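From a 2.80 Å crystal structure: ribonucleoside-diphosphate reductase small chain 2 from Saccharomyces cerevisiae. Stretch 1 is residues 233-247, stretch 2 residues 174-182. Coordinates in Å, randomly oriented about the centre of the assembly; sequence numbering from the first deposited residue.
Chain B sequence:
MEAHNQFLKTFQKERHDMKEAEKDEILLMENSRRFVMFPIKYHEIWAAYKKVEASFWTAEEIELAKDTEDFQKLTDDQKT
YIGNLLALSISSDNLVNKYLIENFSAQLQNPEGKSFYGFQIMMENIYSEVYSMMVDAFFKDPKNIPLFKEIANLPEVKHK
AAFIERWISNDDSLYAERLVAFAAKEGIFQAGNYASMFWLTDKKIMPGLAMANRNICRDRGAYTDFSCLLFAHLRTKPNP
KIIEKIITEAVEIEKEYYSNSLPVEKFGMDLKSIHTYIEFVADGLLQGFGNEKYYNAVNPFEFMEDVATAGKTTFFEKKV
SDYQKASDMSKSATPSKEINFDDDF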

# COMPACT_ATOMS: atom_id res chain seq x y z
N HIS B 233 22.87 10.30 0.66
CA HIS B 233 22.52 11.23 -0.40
C HIS B 233 22.11 12.61 0.08
O HIS B 233 21.66 13.44 -0.70
CB HIS B 233 21.44 10.62 -1.29
CG HIS B 233 21.89 9.38 -1.99
ND1 HIS B 233 23.19 8.92 -1.91
CD2 HIS B 233 21.23 8.50 -2.78
CE1 HIS B 233 23.31 7.81 -2.62
NE2 HIS B 233 22.13 7.53 -3.15
N LEU B 234 22.29 12.86 1.37
CA LEU B 234 21.94 14.15 1.93
C LEU B 234 23.11 15.11 1.72
O LEU B 234 24.25 14.79 2.06
CB LEU B 234 21.63 13.99 3.42
CG LEU B 234 20.23 14.39 3.90
CD1 LEU B 234 19.16 14.05 2.87
CD2 LEU B 234 19.99 13.69 5.21
N ARG B 235 22.81 16.28 1.16
CA ARG B 235 23.82 17.30 0.87
C ARG B 235 24.40 17.98 2.11
O ARG B 235 25.56 18.39 2.13
CB ARG B 235 23.21 18.36 -0.02
CG ARG B 235 22.88 17.87 -1.39
CD ARG B 235 22.00 18.89 -2.04
NE ARG B 235 21.76 18.59 -3.44
CZ ARG B 235 21.14 19.43 -4.26
NH1 ARG B 235 20.69 20.59 -3.79
NH2 ARG B 235 20.97 19.12 -5.53
N THR B 236 23.56 18.09 3.13
CA THR B 236 23.91 18.71 4.40
C THR B 236 23.84 17.65 5.49
O THR B 236 22.75 17.27 5.92
CB THR B 236 22.90 19.83 4.74
OG1 THR B 236 22.53 20.51 3.54
CG2 THR B 236 23.49 20.82 5.71
N LYS B 237 24.99 17.16 5.93
CA LYS B 237 25.02 16.15 6.99
C LYS B 237 25.02 16.90 8.32
O LYS B 237 25.42 18.05 8.39
CB LYS B 237 26.28 15.30 6.88
CG LYS B 237 26.54 14.69 5.51
CD LYS B 237 25.77 13.40 5.32
CE LYS B 237 26.37 12.55 4.21
NZ LYS B 237 26.39 13.25 2.90
N PRO B 238 24.55 16.26 9.40
CA PRO B 238 24.54 16.92 10.70
C PRO B 238 25.94 16.75 11.30
O PRO B 238 26.77 16.05 10.71
CB PRO B 238 23.48 16.15 11.47
CG PRO B 238 23.72 14.75 10.97
CD PRO B 238 23.91 14.93 9.48
N ASN B 239 26.20 17.37 12.45
CA ASN B 239 27.53 17.28 13.07
C ASN B 239 27.91 15.85 13.42
O ASN B 239 27.11 15.10 13.97
CB ASN B 239 27.59 18.12 14.35
CG ASN B 239 29.00 18.57 14.68
OD1 ASN B 239 29.44 19.64 14.23
ND2 ASN B 239 29.72 17.76 15.44
N PRO B 240 29.16 15.45 13.11
CA PRO B 240 29.62 14.09 13.39
C PRO B 240 29.43 13.63 14.84
O PRO B 240 29.29 12.43 15.11
CB PRO B 240 31.09 14.13 12.98
CG PRO B 240 31.07 15.09 11.83
CD PRO B 240 30.18 16.20 12.36
N LYS B 241 29.42 14.57 15.78
CA LYS B 241 29.25 14.24 17.20
C LYS B 241 27.82 13.82 17.53
O LYS B 241 27.62 12.85 18.26
CB LYS B 241 29.70 15.40 18.10
CG LYS B 241 31.14 15.27 18.65
CD LYS B 241 31.52 16.40 19.62
CE LYS B 241 31.74 17.75 18.92
NZ LYS B 241 33.02 17.84 18.14
N ILE B 242 26.84 14.55 17.01
CA ILE B 242 25.43 14.23 17.26
C ILE B 242 25.15 12.79 16.84
O ILE B 242 24.42 12.07 17.52
CB ILE B 242 24.48 15.16 16.48
CG1 ILE B 242 24.77 16.62 16.82
CG2 ILE B 242 23.05 14.82 16.82
CD1 ILE B 242 23.92 17.61 16.07
N ILE B 243 25.73 12.37 15.72
CA ILE B 243 25.54 11.01 15.25
C ILE B 243 25.97 10.06 16.36
O ILE B 243 25.16 9.31 16.90
CB ILE B 243 26.40 10.72 14.00
CG1 ILE B 243 25.96 11.63 12.85
CG2 ILE B 243 26.27 9.25 13.60
CD1 ILE B 243 26.74 11.44 11.59
N GLU B 244 27.26 10.11 16.69
CA GLU B 244 27.78 9.26 17.75
C GLU B 244 26.98 9.47 19.04
O GLU B 244 26.99 8.61 19.92
CB GLU B 244 29.26 9.58 17.99
CG GLU B 244 29.94 8.62 18.94
CD GLU B 244 31.42 8.87 19.07
OE1 GLU B 244 31.81 9.99 19.47
OE2 GLU B 244 32.21 7.95 18.77
N LYS B 245 26.28 10.60 19.15
CA LYS B 245 25.48 10.89 20.33
C LYS B 245 24.13 10.16 20.28
O LYS B 245 23.55 9.84 21.32
CB LYS B 245 25.24 12.40 20.49
CG LYS B 245 26.45 13.20 21.00
CD LYS B 245 26.11 14.68 21.26
CE LYS B 245 25.12 14.85 22.42
NZ LYS B 245 24.72 16.26 22.68
N ILE B 246 23.65 9.91 19.07
CA ILE B 246 22.37 9.22 18.88
C ILE B 246 22.52 7.70 19.02
O ILE B 246 21.69 7.05 19.65
CB ILE B 246 21.77 9.55 17.51
CG1 ILE B 246 21.59 11.06 17.38
CG2 ILE B 246 20.43 8.85 17.34
CD1 ILE B 246 21.08 11.52 16.04
N ILE B 247 23.59 7.16 18.44
CA ILE B 247 23.84 5.72 18.52
C ILE B 247 24.10 5.24 19.94
O ILE B 247 23.45 4.31 20.42
CB ILE B 247 25.05 5.32 17.65
CG1 ILE B 247 24.63 5.20 16.19
CG2 ILE B 247 25.65 4.02 18.16
CD1 ILE B 247 24.22 6.51 15.56
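Stretch 2 (174-182) LYAERLVAF

Stretch 2 is almost wholly helical: Leu174 occupies the N-cap position, and residues 175-182 form a helix that continues beyond the segment, held by regular backbone bonds such as Val180 N to Ala176 O at 3.1 Å. It lies along stretch 1, which begins as a loop, with Arg235 in helical phi/psi and Thr236 to Pro238 extended, and becomes helical from Pro240 onward. The two helices run in broadly the same direction, with a crossing angle of -33° and a closest axial approach of 9.4 Å. No hydrogen bond joins the stretches; the contact rests mostly on apolar side-chain packing, and the two stretches together bury 504 Å², both sides summed.

Leu234, in the loop, points its CA-to-CB bond toward stretch 2 and reaches the first turn of that helix. Its CD2 lies 3.4 Å from Ala176 CB, 3.9 Å from Tyr175 CD2, approaching the ring obliquely, and 4.2 Å from Leu179 CD2. A flexible apolar side chain suits this buried place, since all three neighbours meet it with carbon atoms. Its carbonyl is also used: Lys237 NZ donates a hydrogen bond to Leu234 O at 2.8 Å, within the loop.

Pro238 brings the chain back against the helix. Its CD sits 3.6 Å from Ala176 CB, so the small alanine methyl is touched by both Leu234 and Pro238, and the compact proline ring offers an apolar surface without a long side chain to accommodate. Asn239 then takes the N-cap position, and the helix starts at Pro240, a residue well suited to a first turn, where its lack of an amide hydrogen costs no helical bond.

From here the helical repeat selects the contacts. Pro240 and Lys241 are exposed and make none, whereas Ile242 points toward stretch 2, its CD1 3.7 Å from Glu177 OE1. The other carboxylate oxygen of this buried glutamate, OE2, accepts a hydrogen bond from Leu174 N at 3.3 Å, tying the side chain back to the start of its own helix. Ile243 places CG2 4.0 Å from Val180 CG1.

One turn after Ile242, Ile246 again points toward the partner: CG2 is 3.9 Å from Ala181 CB, and CD1 is 4.3 Å from Val180 CB. The short alanine side chain accompanies a close backbone approach, with Ile246 CA and Ala181 CA 6.2 Å apart. Ile247 starts sideways, but its end comes nearer, bringing CD1 to 3.3 Å from Val180 CG1. Val180 thus packs among three isoleucines, whose wholly apolar side chains, like its own, suit a buried place without polar partners.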

# COMPACT_ATOMS: atom_id res chain seq x y z
N LEU B 174 16.01 17.27 12.89
CA LEU B 174 16.29 17.39 11.46
C LEU B 174 16.20 16.02 10.78
O LEU B 174 16.45 14.99 11.40
CB LEU B 174 17.69 17.96 11.25
CG LEU B 174 17.89 19.43 11.62
CD1 LEU B 174 19.38 19.77 11.49
CD2 LEU B 174 17.06 20.31 10.71
N TYR B 175 15.86 16.03 9.49
CA TYR B 175 15.70 14.80 8.71
C TYR B 175 16.90 13.87 8.80
O TYR B 175 16.75 12.67 9.06
CB TYR B 175 15.44 15.15 7.25
CG TYR B 175 15.25 13.93 6.37
CD1 TYR B 175 14.21 13.04 6.61
CD2 TYR B 175 16.12 13.66 5.31
CE1 TYR B 175 14.04 11.91 5.82
CE2 TYR B 175 15.95 12.54 4.52
CZ TYR B 175 14.91 11.67 4.78
OH TYR B 175 14.73 10.55 4.00
N ALA B 176 18.09 14.41 8.59
CA ALA B 176 19.29 13.60 8.65
C ALA B 176 19.36 12.94 10.01
O ALA B 176 19.69 11.76 10.11
CB ALA B 176 20.51 14.46 8.43
N GLU B 177 19.04 13.69 11.06
CA GLU B 177 19.06 13.15 12.41
C GLU B 177 18.07 12.00 12.56
O GLU B 177 18.46 10.88 12.90
CB GLU B 177 18.74 14.25 13.43
CG GLU B 177 19.92 15.17 13.69
CD GLU B 177 19.57 16.35 14.58
OE1 GLU B 177 20.47 17.17 14.84
OE2 GLU B 177 18.39 16.46 15.01
N ARG B 178 16.80 12.28 12.28
CA ARG B 178 15.75 11.26 12.37
C ARG B 178 16.17 10.01 11.61
O ARG B 178 15.81 8.90 11.99
CB ARG B 178 14.44 11.78 11.78
CG ARG B 178 13.95 13.09 12.37
CD ARG B 178 12.47 13.29 12.09
NE ARG B 178 12.18 13.89 10.79
CZ ARG B 178 12.33 15.17 10.52
NH1 ARG B 178 12.79 15.99 11.45
NH2 ARG B 178 12.01 15.65 9.32
N LEU B 179 16.93 10.19 10.54
CA LEU B 179 17.38 9.05 9.76
C LEU B 179 18.33 8.20 10.61
O LEU B 179 18.12 7.01 10.77
CB LEU B 179 18.07 9.53 8.48
CG LEU B 179 17.51 9.08 7.13
CD1 LEU B 179 16.00 8.89 7.18
CD2 LEU B 179 17.88 10.12 6.11
N VAL B 180 19.37 8.83 11.16
CA VAL B 180 20.34 8.10 11.98
C VAL B 180 19.64 7.37 13.14
O VAL B 180 19.94 6.22 13.44
CB VAL B 180 21.43 9.05 12.53
CG1 VAL B 180 22.44 8.26 13.33
CG2 VAL B 180 22.12 9.78 11.38
N ALA B 181 18.70 8.05 13.79
CA ALA B 181 17.96 7.43 14.89
C ALA B 181 17.19 6.22 14.38
O ALA B 181 17.23 5.14 14.98
CB ALA B 181 16.98 8.43 15.49
N PHE B 182 16.48 6.41 13.27
CA PHE B 182 15.70 5.35 12.67
C PHE B 182 16.55 4.09 12.47
O PHE B 182 16.11 2.98 12.78
CB PHE B 182 15.11 5.82 11.33
CG PHE B 182 14.03 4.92 10.80
CD1 PHE B 182 13.92 4.68 9.44
CD2 PHE B 182 13.11 4.32 11.67
CE1 PHE B 182 12.91 3.85 8.94
CE2 PHE B 182 12.10 3.49 11.18
CZ PHE B 182 11.99 3.26 9.81